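Local coordinates for protein cyclopenase asqI (Emericella nidulans, PDB 5YY3) that catalyses the zinc-dependent conversion of 4'-methoxycyclopenin into 4'-methoxyviridicatin, with loss of methyl isocyanate, in the biosynthesis of aspoquinolone mycotoxins, at residues F61-Y72 with R111-G122; K142-K150 with S255-G263. All blocks are in the same frame, centred on the assembly; numbering follows the deposited sequence.

How the contacts relate
From the N terminus, the chain leaves helix 53-61 and runs as an irregular loop through 61-72, passes helices 77-92 and 97-109, and returns in 111-122; contact 1 closes this largely helical excursion by laying the loop along the start of helix 114-127. Contact 2 follows in series and spans a longer excursion, joining the 142-150 loop to the 255-263 loop, which lies between helices 210-231 and 288-304. Neither contact nests in the other. Their centres are about 15 Å apart, and they meet where P145 packs on F61, A62 and R118, so the N-terminal loop, the helix start and the two later loops form one continuous region.

Contact 1 of 2, residues F61-Y72 with R111-G122; sequences FALPVQKDHKPY and RINPELMRDALG
The guanidinium of R111 lies flat on one face of the H69 ring, the planes 20° apart and the centres separated by 4.1 Å, while P114 covers the opposite face with its CD 3.4 Å from the ring centroid, a CH-pi contact almost on the normal. H69 is thus sandwiched, and its rotation is fixed further by ND1, which accepts the backbone N-H of Q66 in the ring plane. R111, bent at both chi2 and chi3, turns its edge to D68: NE and NH2 each reach the syn lone pair of one carboxylate oxygen, with NE to OD2 at 2.9 Å, in a side-on salt bridge whose two planes are nearly coplanar. R111 NH2 also donates almost straight to Q66 OE1 (2.8 Å).

Two helix-end motifs meet here. R111 is the C-prime residue of a Schellman motif closing the preceding helix, and N113 is the N-cap of helix 114-127, its OD1 accepting L116 N. With CG anti to the backbone N (chi1 -176°), the N113 amide also points ND2 at K70 O, 3.1 Å away, and ND2 is also hydrogen-bonded to OG1 of T381, the stronger of its partners.

Farther along the helix, L116 CB sits over the face of Y72, 3.8 Å from the ring centroid, while the Y72 hydroxyl donates to the anti lone pair of D119 OD2. The D119 side chain lies about 7 Å from that of the zinc ligand H190. At the other end of the loop, F61 CE1 packs 3.5 Å from L121 CD2, and the R118 guanidinium turns its edge to the carbonyls of F61 and L63.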
# COMPACT_ATOMS: atom_id res chain seq x y z
N PHE A 61 18.76 4.07 41.37
CA PHE A 61 18.24 4.14 40.00
C PHE A 61 16.75 3.84 39.90
O PHE A 61 16.11 4.18 38.90
CB PHE A 61 19.02 3.19 39.11
CG PHE A 61 20.25 3.80 38.52
CD1 PHE A 61 21.39 3.96 39.29
CD2 PHE A 61 20.26 4.23 37.21
CE1 PHE A 61 22.53 4.53 38.76
CE2 PHE A 61 21.39 4.81 36.67
CZ PHE A 61 22.54 4.96 37.45
N ALA A 62 16.19 3.21 40.94
CA ALA A 62 14.77 2.87 40.95
C ALA A 62 13.91 3.99 41.54
O ALA A 62 12.67 3.95 41.44
CB ALA A 62 14.56 1.58 41.74
N LEU A 63 14.54 4.98 42.15
CA LEU A 63 13.79 6.01 42.86
C LEU A 63 12.87 6.82 41.96
O LEU A 63 13.32 7.46 41.00
CB LEU A 63 14.75 6.94 43.59
CG LEU A 63 15.33 6.34 44.87
CD1 LEU A 63 16.29 7.31 45.53
CD2 LEU A 63 14.19 5.95 45.82
N PRO A 64 11.56 6.82 42.27
CA PRO A 64 10.54 7.54 41.50
C PRO A 64 10.54 9.05 41.77
O PRO A 64 10.74 9.48 42.90
CB PRO A 64 9.24 6.90 41.99
CG PRO A 64 9.53 6.59 43.43
CD PRO A 64 10.98 6.16 43.45
N VAL A 65 10.29 9.84 40.73
CA VAL A 65 10.13 11.27 40.90
C VAL A 65 8.78 11.54 41.56
O VAL A 65 7.75 11.11 41.05
CB VAL A 65 10.21 12.03 39.56
CG1 VAL A 65 9.70 13.47 39.73
CG2 VAL A 65 11.63 12.00 39.01
N GLN A 66 8.80 12.25 42.68
CA GLN A 66 7.56 12.56 43.39
C GLN A 66 7.24 14.05 43.28
O GLN A 66 8.06 14.83 42.81
CB GLN A 66 7.66 12.11 44.85
CG GLN A 66 8.01 10.64 44.99
CD GLN A 66 8.11 10.19 46.44
OE1 GLN A 66 9.03 10.59 47.17
NE2 GLN A 66 7.18 9.34 46.85
N LYS A 67 6.05 14.44 43.73
CA LYS A 67 5.53 15.76 43.40
C LYS A 67 6.22 16.93 44.14
O LYS A 67 6.03 18.09 43.78
CB LYS A 67 4.02 15.81 43.66
CG LYS A 67 3.61 16.49 44.95
CD LYS A 67 2.21 17.10 44.83
CE LYS A 67 1.69 17.62 46.18
NZ LYS A 67 1.47 16.52 47.17
N ASP A 68 7.03 16.62 45.14
CA ASP A 68 7.74 17.67 45.88
C ASP A 68 9.12 17.92 45.28
O ASP A 68 9.75 18.95 45.55
CB ASP A 68 7.89 17.29 47.35
CG ASP A 68 8.97 16.27 47.57
OD1 ASP A 68 8.81 15.13 47.07
OD2 ASP A 68 9.97 16.60 48.24
N HIS A 69 9.59 16.96 44.48
CA HIS A 69 10.90 17.08 43.84
C HIS A 69 10.92 18.27 42.90
O HIS A 69 10.01 18.45 42.10
CB HIS A 69 11.25 15.80 43.08
CG HIS A 69 11.74 14.69 43.96
ND1 HIS A 69 11.20 13.42 43.93
CD2 HIS A 69 12.72 14.65 44.89
CE1 HIS A 69 11.83 12.65 44.80
NE2 HIS A 69 12.76 13.37 45.40
N LYS A 70 11.94 19.11 43.04
CA LYS A 70 12.19 20.20 42.12
C LYS A 70 12.25 19.61 40.71
O LYS A 70 12.88 18.58 40.50
CB LYS A 70 13.48 20.92 42.48
CG LYS A 70 13.96 21.95 41.48
CD LYS A 70 15.18 22.69 41.98
CE LYS A 70 14.98 23.19 43.41
NZ LYS A 70 15.97 24.26 43.79
N PRO A 71 11.56 20.24 39.75
CA PRO A 71 11.49 19.64 38.41
C PRO A 71 12.83 19.63 37.67
O PRO A 71 13.65 20.54 37.83
CB PRO A 71 10.45 20.51 37.69
CG PRO A 71 10.53 21.83 38.40
CD PRO A 71 10.78 21.48 39.84
N TYR A 72 13.02 18.59 36.86
CA TYR A 72 14.28 18.38 36.15
C TYR A 72 14.02 18.17 34.66
O TYR A 72 13.05 17.50 34.28
CB TYR A 72 15.03 17.17 36.75
CG TYR A 72 16.30 16.76 36.01
CD1 TYR A 72 17.43 17.56 36.04
CD2 TYR A 72 16.36 15.56 35.31
CE1 TYR A 72 18.59 17.18 35.38
CE2 TYR A 72 17.51 15.17 34.66
CZ TYR A 72 18.62 15.98 34.69
OH TYR A 72 19.76 15.59 34.03
N ARG A 111 16.08 15.56 49.11
CA ARG A 111 15.02 15.68 48.09
C ARG A 111 15.48 16.23 46.73
O ARG A 111 14.71 16.83 46.00
CB ARG A 111 13.86 16.55 48.63
CG ARG A 111 13.24 16.01 49.91
CD ARG A 111 12.86 14.54 49.76
NE ARG A 111 11.67 14.35 48.93
CZ ARG A 111 11.20 13.17 48.55
NH1 ARG A 111 11.83 12.06 48.91
NH2 ARG A 111 10.11 13.09 47.79
N ILE A 112 16.74 15.99 46.38
CA ILE A 112 17.17 16.24 45.01
C ILE A 112 16.40 15.29 44.07
O ILE A 112 16.03 14.17 44.45
CB ILE A 112 18.68 16.04 44.85
CG1 ILE A 112 19.18 16.70 43.56
CG2 ILE A 112 19.06 14.57 44.88
CD1 ILE A 112 20.68 16.87 43.55
N ASN A 113 16.10 15.78 42.87
CA ASN A 113 15.35 15.01 41.86
C ASN A 113 16.07 13.71 41.49
O ASN A 113 17.24 13.73 41.11
CB ASN A 113 15.14 15.89 40.62
CG ASN A 113 14.29 15.22 39.56
OD1 ASN A 113 14.70 14.23 38.95
ND2 ASN A 113 13.09 15.77 39.32
N PRO A 114 15.36 12.56 41.61
CA PRO A 114 15.91 11.22 41.35
C PRO A 114 16.36 11.02 39.90
O PRO A 114 17.30 10.27 39.66
CB PRO A 114 14.75 10.28 41.67
CG PRO A 114 13.82 11.06 42.50
CD PRO A 114 13.95 12.49 42.05
N GLU A 115 15.69 11.66 38.95
CA GLU A 115 16.08 11.56 37.55
C GLU A 115 17.40 12.28 37.37
O GLU A 115 18.29 11.80 36.66
CB GLU A 115 15.00 12.15 36.63
CG GLU A 115 15.34 12.12 35.14
CD GLU A 115 15.46 10.70 34.58
OE1 GLU A 115 14.66 9.82 34.98
OE2 GLU A 115 16.33 10.48 33.72
N LEU A 116 17.52 13.43 38.01
CA LEU A 116 18.77 14.16 38.03
C LEU A 116 19.85 13.26 38.61
O LEU A 116 20.94 13.13 38.05
CB LEU A 116 18.64 15.46 38.83
CG LEU A 116 19.80 16.47 38.80
CD1 LEU A 116 19.31 17.83 39.25
CD2 LEU A 116 21.00 16.01 39.66
N MET A 117 19.53 12.62 39.74
CA MET A 117 20.49 11.73 40.39
C MET A 117 20.90 10.57 39.50
O MET A 117 22.07 10.19 39.47
CB MET A 117 19.93 11.20 41.71
CG MET A 117 20.94 10.39 42.51
SD MET A 117 22.45 11.35 42.80
CE MET A 117 23.65 10.06 42.67
N ARG A 118 19.95 9.99 38.77
CA ARG A 118 20.25 8.86 37.88
C ARG A 118 21.29 9.22 36.85
O ARG A 118 22.23 8.46 36.62
CB ARG A 118 18.99 8.34 37.19
CG ARG A 118 18.37 7.21 37.94
CD ARG A 118 17.11 6.72 37.28
NE ARG A 118 15.99 6.88 38.19
CZ ARG A 118 15.08 7.81 38.02
NH1 ARG A 118 15.17 8.60 36.96
NH2 ARG A 118 14.08 7.94 38.87
N ASP A 119 21.13 10.40 36.24
CA ASP A 119 22.10 10.90 35.28
C ASP A 119 23.46 11.15 35.95
O ASP A 119 24.50 10.80 35.40
CB ASP A 119 21.60 12.18 34.62
CG ASP A 119 20.71 11.90 33.42
OD1 ASP A 119 20.84 10.79 32.85
OD2 ASP A 119 19.90 12.79 33.04
N ALA A 120 23.42 11.75 37.13
CA ALA A 120 24.65 12.10 37.85
C ALA A 120 25.39 10.85 38.29
O ALA A 120 26.61 10.73 38.12
CB ALA A 120 24.32 13.01 39.06
N LEU A 121 24.64 9.90 38.84
CA LEU A 121 25.21 8.67 39.34
C LEU A 121 25.75 7.82 38.21
O LEU A 121 26.77 7.14 38.36
CB LEU A 121 24.17 7.88 40.13
CG LEU A 121 24.71 6.65 40.82
CD1 LEU A 121 25.94 7.02 41.63
CD2 LEU A 121 23.64 6.04 41.71
N GLY A 122 25.05 7.86 37.08
CA GLY A 122 25.43 7.10 35.90
C GLY A 122 26.80 7.49 35.43
O GLY A 122 27.67 6.64 35.26

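Contact 2 of 2, residues K142-K150 with S255-G263; sequences KNHPFFSTK and SSLIEHYGG
The CA atoms of F146 and H260, 6.2 Å apart, are the nearest CA pair across the two segments; 145-146 forms a short 3-10 segment, and 255-260 follows helical torsions but lacks a helix's regular hydrogen bonding. The F146 and H260 side chains run past each other in opposite directions, with ring planes 20° apart but so displaced that there is little ring-on-ring stacking. Each instead receives an aliphatic carbon over its face: H260 CB stands 3.5 Å from the centroid of the F146 ring, and F146 CA stands 3.6 Å from that of the H260 ring, reciprocal CH-pi contacts. H144 CE1 covers the other face of F146 near its rim, and F385 meets the F146 ring edge-to-face.

The imidazole edge of H260 does polar work, NE2 donating in the ring plane to S148 O at 2.8 Å. The N-H...O angle of 139° shows a bent bond. The extended E259 chain presents both carboxylate oxygens by their syn lone pairs: OE1 accepts the backbone N-H of K150 (N to OE1 2.7 Å), and OE2 is hydrogen-bonded to T149 OG1 (2.8 Å), which chi1 of -156° places anti to its backbone N. T149 and K150 are poorly ordered, and the salt bridge from K150 NZ to OE2 is long.

Y261 CD1 lies 3.7 Å from F146 CE2, the rings oblique, and the Y261 side chain is about 11 Å from that of the zinc ligand H186. F146, H260 and Y261 thus form a surface aromatic cluster joining two loops of the hemocyanin-like, tyrosinase-family domain.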
# COMPACT_ATOMS: atom_id res chain seq x y z
N LYS A 142 17.07 -1.67 31.42
CA LYS A 142 15.86 -2.37 31.80
C LYS A 142 15.43 -2.04 33.23
O LYS A 142 14.27 -2.17 33.58
CB LYS A 142 16.03 -3.88 31.67
CG LYS A 142 14.65 -4.55 31.54
CD LYS A 142 14.57 -5.96 32.13
CE LYS A 142 13.09 -6.42 32.29
NZ LYS A 142 12.18 -5.27 32.53
N ASN A 143 16.37 -1.62 34.07
CA ASN A 143 16.04 -1.27 35.44
C ASN A 143 15.40 0.10 35.59
O ASN A 143 14.88 0.42 36.66
CB ASN A 143 17.28 -1.35 36.35
CG ASN A 143 17.74 -2.77 36.61
OD1 ASN A 143 17.27 -3.72 35.98
ND2 ASN A 143 18.65 -2.92 37.58
N HIS A 144 15.44 0.91 34.53
CA HIS A 144 14.93 2.27 34.58
C HIS A 144 13.45 2.24 34.94
O HIS A 144 12.72 1.36 34.49
CB HIS A 144 15.17 2.96 33.24
CG HIS A 144 14.88 4.43 33.27
ND1 HIS A 144 13.60 4.94 33.29
CD2 HIS A 144 15.71 5.50 33.27
CE1 HIS A 144 13.65 6.26 33.30
NE2 HIS A 144 14.92 6.63 33.30
N PRO A 145 13.01 3.20 35.79
CA PRO A 145 11.62 3.31 36.22
C PRO A 145 10.58 3.22 35.09
O PRO A 145 9.47 2.74 35.34
CB PRO A 145 11.57 4.70 36.88
CG PRO A 145 12.93 4.89 37.43
CD PRO A 145 13.88 4.18 36.47
N PHE A 146 10.93 3.68 33.89
CA PHE A 146 9.97 3.69 32.78
C PHE A 146 9.65 2.27 32.29
O PHE A 146 8.64 2.05 31.63
CB PHE A 146 10.49 4.53 31.61
CG PHE A 146 10.48 6.02 31.86
CD1 PHE A 146 10.13 6.54 33.09
CD2 PHE A 146 10.80 6.90 30.84
CE1 PHE A 146 10.12 7.91 33.30
CE2 PHE A 146 10.79 8.26 31.04
CZ PHE A 146 10.45 8.77 32.28
N PHE A 147 10.53 1.32 32.61
CA PHE A 147 10.31 -0.08 32.27
C PHE A 147 9.36 -0.78 33.23
O PHE A 147 9.31 -2.01 33.25
CB PHE A 147 11.65 -0.83 32.23
CG PHE A 147 12.36 -0.73 30.91
CD1 PHE A 147 12.95 0.45 30.51
CD2 PHE A 147 12.43 -1.82 30.06
CE1 PHE A 147 13.60 0.55 29.29
CE2 PHE A 147 13.09 -1.73 28.86
CZ PHE A 147 13.67 -0.55 28.47
N SER A 148 8.62 -0.02 34.02
CA SER A 148 7.62 -0.59 34.93
C SER A 148 6.32 0.20 34.85
O SER A 148 6.32 1.38 34.49
CB SER A 148 8.14 -0.60 36.36
OG SER A 148 9.36 -1.30 36.45
N THR A 149 5.22 -0.45 35.21
CA THR A 149 3.91 0.18 35.21
C THR A 149 3.71 1.00 36.49
O THR A 149 4.28 0.67 37.53
CB THR A 149 2.78 -0.88 35.09
OG1 THR A 149 1.60 -0.28 34.55
CG2 THR A 149 2.46 -1.51 36.45
N LYS A 150 2.94 2.09 36.40
CA LYS A 150 2.53 2.89 37.56
C LYS A 150 3.70 3.42 38.38
O LYS A 150 3.70 3.31 39.61
CB LYS A 150 1.60 2.07 38.48
CG LYS A 150 0.12 2.15 38.11
CD LYS A 150 -0.15 1.48 36.78
CE LYS A 150 -1.60 1.61 36.35
NZ LYS A 150 -1.84 0.97 35.02
N SER A 255 3.17 1.48 23.78
CA SER A 255 2.12 1.70 24.76
C SER A 255 2.60 1.57 26.20
O SER A 255 2.13 2.28 27.08
CB SER A 255 0.98 0.74 24.47
OG SER A 255 0.93 0.51 23.07
N SER A 256 3.55 0.68 26.45
CA SER A 256 4.03 0.49 27.81
C SER A 256 4.71 1.76 28.35
O SER A 256 4.68 2.02 29.55
CB SER A 256 4.98 -0.72 27.85
OG SER A 256 4.50 -1.79 27.02
N LEU A 257 5.28 2.57 27.46
CA LEU A 257 6.03 3.77 27.83
C LEU A 257 5.17 5.02 27.89
O LEU A 257 5.61 6.06 28.39
CB LEU A 257 7.18 4.02 26.84
CG LEU A 257 8.32 3.02 26.73
CD1 LEU A 257 9.25 3.43 25.60
CD2 LEU A 257 9.08 2.91 28.03
N ILE A 258 3.95 4.94 27.36
CA ILE A 258 3.09 6.11 27.24
C ILE A 258 2.69 6.64 28.62
O ILE A 258 2.33 7.81 28.79
CB ILE A 258 1.83 5.81 26.39
CG1 ILE A 258 1.16 7.10 25.93
CG2 ILE A 258 0.84 4.98 27.17
CD1 ILE A 258 1.86 7.75 24.77
N GLU A 259 2.77 5.77 29.62
CA GLU A 259 2.49 6.13 31.00
C GLU A 259 3.40 7.24 31.50
O GLU A 259 2.96 8.12 32.24
CB GLU A 259 2.63 4.91 31.90
CG GLU A 259 1.38 4.08 32.05
CD GLU A 259 1.55 2.99 33.08
OE1 GLU A 259 1.94 3.31 34.23
OE2 GLU A 259 1.28 1.81 32.75
N HIS A 260 4.67 7.19 31.10
CA HIS A 260 5.70 8.03 31.70
C HIS A 260 6.02 9.25 30.87
O HIS A 260 6.47 10.25 31.41
CB HIS A 260 6.98 7.23 31.93
CG HIS A 260 6.76 5.95 32.66
ND1 HIS A 260 6.82 5.86 34.04
CD2 HIS A 260 6.53 4.68 32.22
CE1 HIS A 260 6.59 4.61 34.41
NE2 HIS A 260 6.43 3.88 33.32
N TYR A 261 5.83 9.16 29.56
CA TYR A 261 5.92 10.34 28.69
C TYR A 261 5.12 10.15 27.41
O TYR A 261 4.80 9.02 27.03
CB TYR A 261 7.38 10.66 28.36
CG TYR A 261 8.09 9.65 27.47
CD1 TYR A 261 8.70 8.52 28.01
CD2 TYR A 261 8.20 9.86 26.10
CE1 TYR A 261 9.37 7.62 27.21
CE2 TYR A 261 8.87 8.97 25.29
CZ TYR A 261 9.46 7.85 25.85
OH TYR A 261 10.14 6.97 25.04
N GLY A 262 4.80 11.26 26.76
CA GLY A 262 3.97 11.23 25.57
C GLY A 262 4.73 11.51 24.30
O GLY A 262 5.95 11.73 24.30
N GLY A 263 4.01 11.49 23.19
CA GLY A 263 4.59 11.84 21.91
C GLY A 263 4.12 13.22 21.47
O GLY A 263 4.11 14.16 22.25
O HOH W 1 5.65 0.40 31.36